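Local atomic coordinates of nitronate monooxygenase family protein (Pseudomonas aeruginosa, PDB entry 4QIT), a protein that uses flavin mononucleotide and molecular oxygen to oxidise alkyl nitronates, with the toxin propionate 3-nitronate as its best and presumed physiological substrate. Residues T272-T275 against R281-R284; V276-R281 against F327-A332. The protein carries 1 engineered substitution. All coordinates share one frame; numbering follows the deposited sequence.

Contact 1: residues T272-T275 against R281-R284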
loop_
_atom_site.group_PDB
_atom_site.type_symbol
_atom_site.label_atom_id
_atom_site.label_comp_id
_atom_site.label_asym_id
_atom_site.label_seq_id
_atom_site.Cartn_x
_atom_site.Cartn_y
_atom_site.Cartn_z
ATOM N N THR A 272 2.916 -11.807 0.457
ATOM C CA THR A 272 3.980 -11.343 -0.431
ATOM C C THR A 272 4.891 -10.378 0.319
ATOM O O THR A 272 4.531 -9.850 1.373
ATOM C CB THR A 272 3.446 -10.631 -1.696
ATOM O OG1 THR A 272 2.822 -9.388 -1.327
ATOM C CG2 THR A 272 2.451 -11.514 -2.455
ATOM N N ALA A 273 6.074 -10.138 -0.224
ATOM C CA ALA A 273 7.001 -9.183 0.374
ATOM C C ALA A 273 7.841 -8.533 -0.703
ATOM O O ALA A 273 7.953 -9.049 -1.823
ATOM C CB ALA A 273 7.896 -9.868 1.403
ATOM N N LEU A 274 8.430 -7.395 -0.353
ATOM C CA LEU A 274 9.363 -6.702 -1.231
ATOM C C LEU A 274 10.785 -7.140 -0.942
ATOM O O LEU A 274 11.161 -7.367 0.214
ATOM C CB LEU A 274 9.262 -5.192 -1.016
ATOM C CG LEU A 274 7.930 -4.584 -1.434
ATOM C CD1 LEU A 274 7.774 -3.167 -0.877
ATOM C CD2 LEU A 274 7.862 -4.566 -2.947
ATOM N N THR A 275 11.586 -7.256 -1.993
ATOM C CA THR A 275 12.994 -7.580 -1.839
ATOM C C THR A 275 13.827 -6.801 -2.849
ATOM O O THR A 275 13.395 -6.565 -3.980
ATOM C CB THR A 275 13.252 -9.095 -2.018
ATOM O OG1 THR A 275 14.657 -9.360 -1.886
ATOM C CG2 THR A 275 12.765 -9.598 -3.398
ATOM N N ARG A 281 16.757 -4.322 -7.539
ATOM C CA ARG A 281 15.691 -3.313 -7.541
ATOM C C ARG A 281 14.502 -3.886 -6.787
ATOM O O ARG A 281 14.187 -5.073 -6.921
ATOM C CB ARG A 281 15.258 -2.955 -8.969
ATOM C CG ARG A 281 15.647 -1.541 -9.417
ATOM C CD ARG A 281 15.122 -1.272 -10.820
ATOM N NE ARG A 281 15.278 0.122 -11.241
ATOM C CZ ARG A 281 14.429 1.099 -10.932
ATOM N NH1 ARG A 281 13.379 0.848 -10.168
ATOM N NH2 ARG A 281 14.645 2.337 -11.374
ATOM N N SER A 282 13.828 -3.044 -6.007
ATOM C CA SER A 282 12.698 -3.499 -5.201
ATOM C C SER A 282 11.625 -4.174 -6.060
ATOM O O SER A 282 11.193 -3.627 -7.087
ATOM C CB SER A 282 12.074 -2.307 -4.480
ATOM O OG SER A 282 11.103 -2.736 -3.539
ATOM N N ALA A 283 11.200 -5.362 -5.630
ATOM C CA ALA A 283 10.234 -6.169 -6.372
ATOM C C ALA A 283 9.442 -7.034 -5.412
ATOM O O ALA A 283 9.966 -7.455 -4.382
ATOM C CB ALA A 283 10.943 -7.024 -7.401
ATOM N N ARG A 284 8.175 -7.278 -5.744
ATOM C CA ARG A 284 7.267 -7.997 -4.869
ATOM C C ARG A 284 7.002 -9.429 -5.325
ATOM O O ARG A 284 6.602 -9.665 -6.466
ATOM C CB ARG A 284 5.933 -7.260 -4.755
ATOM C CG ARG A 284 4.937 -8.004 -3.838
ATOM C CD ARG A 284 3.572 -7.297 -3.717
ATOM N NE ARG A 284 3.715 -5.945 -3.176
ATOM C CZ ARG A 284 3.999 -5.660 -1.910
ATOM N NH1 ARG A 284 4.170 -6.630 -1.010
ATOM N NH2 ARG A 284 4.136 -4.387 -1.555
#
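Thr275 and Ala283 form an antiparallel hydrogen-bonded pair: Thr275 N donates a hydrogen bond to Ala283 O at 2.9 Å, and Ala283 N returns one to Thr275 O at 3.0 Å. CA-H...O contacts add to this, Arg284 CA lying 3.3 Å from Ala273 O. At the next step Leu274 faces Arg284 as a non-hydrogen-bonded pair on one sheet face, whereas Thr275 and small Ala283 take the other.

The polar side-chain bond runs from Arg284 NH1 to Thr272 OG1, 3.1 Å long and bent to 147° at the hydrogen, with the oxygen 22° out of the guanidinium plane; threonine's hydroxyl suits it as acceptor. The bend of Arg284 at chi3 (-60°) turns this group over the neighbouring strand. Arg284 NH2 bonds to Ile184 O and NE weakly to Ala186 O, just ahead of Gly187, a probable FMN-binding residue.

Van der Waals contact completes the grip. Leu274 CG lies over one face of the Arg284 guanidinium, 3.8 Å from Arg284 NH2, and Leu274 CD2 touches Arg284 CB. A long arginine suits this place, packing its methylenes while its nitrogens bond. The arrangement is a beta hairpin in a small antiparallel sheet with 188-189, beside the nitroethane pocket.

Contact 2: residues V276-R281 against F327-A332. With FMN (flavin mononucleotide), chain C; NIE (nitroethane), chain D.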
loop_
_atom_site.group_PDB
_atom_site.type_symbol
_atom_site.label_atom_id
_atom_site.label_comp_id
_atom_site.label_asym_id
_atom_site.label_seq_id
_atom_site.Cartn_x
_atom_site.Cartn_y
_atom_site.Cartn_z
ATOM N N VAL A 276 15.020 -6.390 -2.430
ATOM C CA VAL A 276 15.994 -5.836 -3.365
ATOM C C VAL A 276 17.128 -6.815 -3.646
ATOM O O VAL A 276 17.942 -6.574 -4.532
ATOM C CB VAL A 276 16.624 -4.514 -2.869
ATOM C CG1 VAL A 276 15.552 -3.471 -2.640
ATOM C CG2 VAL A 276 17.479 -4.747 -1.614
ATOM N N THR A 277 17.181 -7.917 -2.903
ATOM C CA THR A 277 18.325 -8.833 -3.012
ATOM C C THR A 277 18.215 -9.824 -4.176
ATOM O O THR A 277 19.211 -10.431 -4.582
ATOM C CB THR A 277 18.590 -9.575 -1.687
ATOM O OG1 THR A 277 17.367 -10.136 -1.197
ATOM C CG2 THR A 277 19.156 -8.608 -0.646
ATOM N N MET A 278 17.014 -9.985 -4.713
ATOM C CA MET A 278 16.807 -10.824 -5.890
ATOM C C MET A 278 17.413 -10.207 -7.153
ATOM O O MET A 278 18.127 -10.875 -7.902
ATOM C CB MET A 278 15.304 -11.077 -6.096
ATOM C CG MET A 278 14.959 -12.007 -7.262
ATOM S SD MET A 278 14.955 -13.760 -6.841
ATOM C CE MET A 278 13.542 -13.820 -5.735
ATOM N N SER A 279 17.139 -8.930 -7.396
ATOM C CA SER A 279 17.481 -8.348 -8.687
ATOM C C SER A 279 18.305 -7.079 -8.591
ATOM O O SER A 279 18.853 -6.625 -9.591
ATOM C CB SER A 279 16.207 -8.028 -9.454
ATOM O OG SER A 279 15.565 -6.909 -8.862
ATOM N N GLY A 280 18.350 -6.482 -7.401
ATOM C CA GLY A 280 18.995 -5.196 -7.207
ATOM C C GLY A 280 18.023 -4.027 -7.252
ATOM O O GLY A 280 18.414 -2.878 -7.031
ATOM N N ARG A 281 16.757 -4.322 -7.539
ATOM C CA ARG A 281 15.691 -3.313 -7.541
ATOM C C ARG A 281 14.502 -3.886 -6.787
ATOM O O ARG A 281 14.187 -5.073 -6.921
ATOM C CB ARG A 281 15.258 -2.955 -8.969
ATOM C CG ARG A 281 15.647 -1.541 -9.417
ATOM C CD ARG A 281 15.122 -1.272 -10.820
ATOM N NE ARG A 281 15.278 0.122 -11.241
ATOM C CZ ARG A 281 14.429 1.099 -10.932
ATOM N NH1 ARG A 281 13.379 0.848 -10.168
ATOM N NH2 ARG A 281 14.645 2.337 -11.374
ATOM N N PHE A 327 14.853 -20.547 -4.530
ATOM C CA PHE A 327 15.506 -19.303 -4.921
ATOM C C PHE A 327 14.799 -18.663 -6.108
ATOM O O PHE A 327 15.235 -17.634 -6.621
ATOM C CB PHE A 327 16.987 -19.562 -5.247
ATOM C CG PHE A 327 17.767 -20.052 -4.074
ATOM C CD1 PHE A 327 17.744 -21.391 -3.717
ATOM C CD2 PHE A 327 18.491 -19.166 -3.296
ATOM C CE1 PHE A 327 18.444 -21.840 -2.605
ATOM C CE2 PHE A 327 19.200 -19.611 -2.175
ATOM C CZ PHE A 327 19.176 -20.957 -1.838
ATOM N N ALA A 328 13.697 -19.273 -6.533
ATOM C CA ALA A 328 12.966 -18.827 -7.721
ATOM C C ALA A 328 12.389 -17.419 -7.605
ATOM O O ALA A 328 12.119 -16.914 -6.503
ATOM C CB ALA A 328 11.853 -19.814 -8.051
ATOM N N ALA A 329 12.200 -16.785 -8.759
ATOM C CA ALA A 329 11.506 -15.506 -8.809
ATOM C C ALA A 329 10.026 -15.789 -9.042
ATOM O O ALA A 329 9.590 -16.045 -10.172
ATOM C CB ALA A 329 12.069 -14.625 -9.919
ATOM N N GLN A 330 9.255 -15.767 -7.960
ATOM C CA GLN A 330 7.833 -16.070 -8.035
ATOM C C GLN A 330 7.066 -14.809 -7.696
ATOM O O GLN A 330 6.540 -14.644 -6.596
ATOM C CB GLN A 330 7.498 -17.250 -7.109
ATOM C CG GLN A 330 8.171 -18.548 -7.609
ATOM C CD GLN A 330 8.203 -19.665 -6.586
ATOM O OE1 GLN A 330 8.064 -19.441 -5.387
ATOM N NE2 GLN A 330 8.409 -20.892 -7.067
ATOM N N TRP A 331 7.036 -13.894 -8.659
ATOM C CA TRP A 331 6.420 -12.594 -8.433
ATOM C C TRP A 331 4.896 -12.700 -8.273
ATOM O O TRP A 331 4.235 -13.500 -8.931
ATOM C CB TRP A 331 6.761 -11.647 -9.577
ATOM C CG TRP A 331 8.231 -11.552 -9.913
ATOM C CD1 TRP A 331 8.810 -11.828 -11.118
ATOM C CD2 TRP A 331 9.294 -11.163 -9.032
ATOM N NE1 TRP A 331 10.173 -11.622 -11.043
ATOM C CE2 TRP A 331 10.490 -11.218 -9.785
ATOM C CE3 TRP A 331 9.348 -10.781 -7.695
ATOM C CZ2 TRP A 331 11.729 -10.890 -9.221
ATOM C CZ3 TRP A 331 10.587 -10.465 -7.141
ATOM C CH2 TRP A 331 11.754 -10.517 -7.908
ATOM N N ALA A 332 4.345 -11.873 -7.392
ATOM C CA ALA A 332 2.920 -11.876 -7.112
ATOM C C ALA A 332 2.545 -10.598 -6.378
ATOM O O ALA A 332 3.309 -10.122 -5.540
ATOM C CB ALA A 332 2.541 -13.102 -6.276
HETATM N N1 FMN C . 6.086 -4.714 -15.375
HETATM C C2 FMN C . 6.921 -4.320 -16.411
HETATM O O2 FMN C . 6.912 -3.149 -16.770
HETATM N N3 FMN C . 7.735 -5.219 -17.062
HETATM C C4 FMN C . 7.736 -6.534 -16.646
HETATM O O4 FMN C . 8.454 -7.370 -17.186
HETATM C C4A FMN C . 6.914 -6.928 -15.606
HETATM N N5 FMN C . 6.944 -8.241 -15.217
HETATM C C5A FMN C . 6.130 -8.685 -14.202
HETATM C C6 FMN C . 6.185 -10.027 -13.853
HETATM C C7 FMN C . 5.378 -10.525 -12.851
HETATM C C7M FMN C . 5.479 -11.993 -12.547
HETATM C C8 FMN C . 4.520 -9.665 -12.165
HETATM C C8M FMN C . 3.652 -10.190 -11.057
HETATM C C9 FMN C . 4.473 -8.311 -12.516
HETATM C C9A FMN C . 5.278 -7.808 -13.546
HETATM N N10 FMN C . 5.249 -6.466 -13.926
HETATM C C10 FMN C . 6.078 -6.028 -14.957
HETATM C "C1'" FMN C . 4.355 -5.489 -13.205
HETATM C "C2'" FMN C . 3.006 -5.300 -13.877
HETATM O "O2'" FMN C . 3.163 -4.498 -15.019
HETATM C "C3'" FMN C . 2.025 -4.600 -12.948
HETATM O "O3'" FMN C . 2.600 -3.475 -12.318
HETATM C "C4'" FMN C . 1.633 -5.584 -11.868
HETATM O "O4'" FMN C . 1.554 -6.885 -12.420
HETATM C "C5'" FMN C . 0.264 -5.198 -11.334
HETATM O "O5'" FMN C . 0.157 -5.874 -10.119
HETATM P P FMN C . -0.744 -7.176 -9.966
HETATM O O1P FMN C . -1.792 -7.194 -11.046
HETATM O O2P FMN C . -1.312 -7.142 -8.580
HETATM O O3P FMN C . 0.197 -8.320 -10.155
HETATM N N3 NIE D . 9.436 -8.214 -12.818
HETATM C C1 NIE D . 10.786 -6.580 -13.884
HETATM C C2 NIE D . 10.360 -8.031 -13.880
HETATM O O4 NIE D . 8.529 -7.399 -12.671
HETATM O O5 NIE D . 9.790 -9.019 -11.775
#
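Met278 lays its side chain against the far end of the Trp331 indole, CG coming within 3.6 Å of CH2 and CB within 4.0 Å of the same atom. The approach to the ring is oblique. The methionine CB points toward 327-332, and with CG anti to the backbone N (chi1 -177°) the chain continues to the indole; bends at chi2 and chi3 then swing the sulfur and methyl along that segment. Met278 CE reaches Ala328 O at 3.5 Å, while Met278 SD lies 4.3 Å from Ala329 CB. An unbranched, flexible methionine fits this winding path, and Met290 and Phe291 touch it from outside.

The short methyl of Ala329 rests directly on one face of the indole, toward the rim. Nitroethane occupies the opposite face: its O5 is 2.7 Å from Trp331 NE1 but above the ring, an approach so short that its detail is doubtful. At the ring's edge, in its plane, is the flavin methyl C7M, 3.3 Å from Trp331 CB. A broad flat tryptophan suits this place, meeting protein on one face and ligand on the other.

The loop carrying Met278 is held by its own bonds. Gly280 N binds Val276 O, and Ser279 OG accepts from Arg281 N at 3.1 Å, an ST turn; Gly280 takes a positive phi of 96°, which suits a residue with no CB to crowd the carbonyl before it. Met278 O is bonded to Thr312 of helix 307-320.

No hydrogen bond joins the two segments. Met278 has no side-chain N-H or O-H to offer, so it meets the peptide oxygens by van der Waals contact; Gln316 serves Phe327 O and Asn288 serves Ala328 O. The chemistry is therefore that of an apolar wall: methionine and alanine back a tryptophan whose other side meets the ligand.

Overall arrangement
Contact 1 is the paired part of the hairpin 273-275/283-285, and the first segment of contact 2 is the turn connecting its strands; Arg281 belongs to both. The other segment, 327-332, arrives some 45 residues later, after helix 307-320. The contact centres are 7 Å apart, on the same side of the chain's centre, and they touch: Ala283 CB packs against Trp331 CZ3 at 3.5 Å, and Ala332 N probably bonds to Arg284 O. Hairpin and late loop thus form one unit beside the eight-stranded parallel sheet of the TIM-barrel fold, bringing Trp331 to the nitroethane and flavin that occupy the ligand pocket, probably the active site.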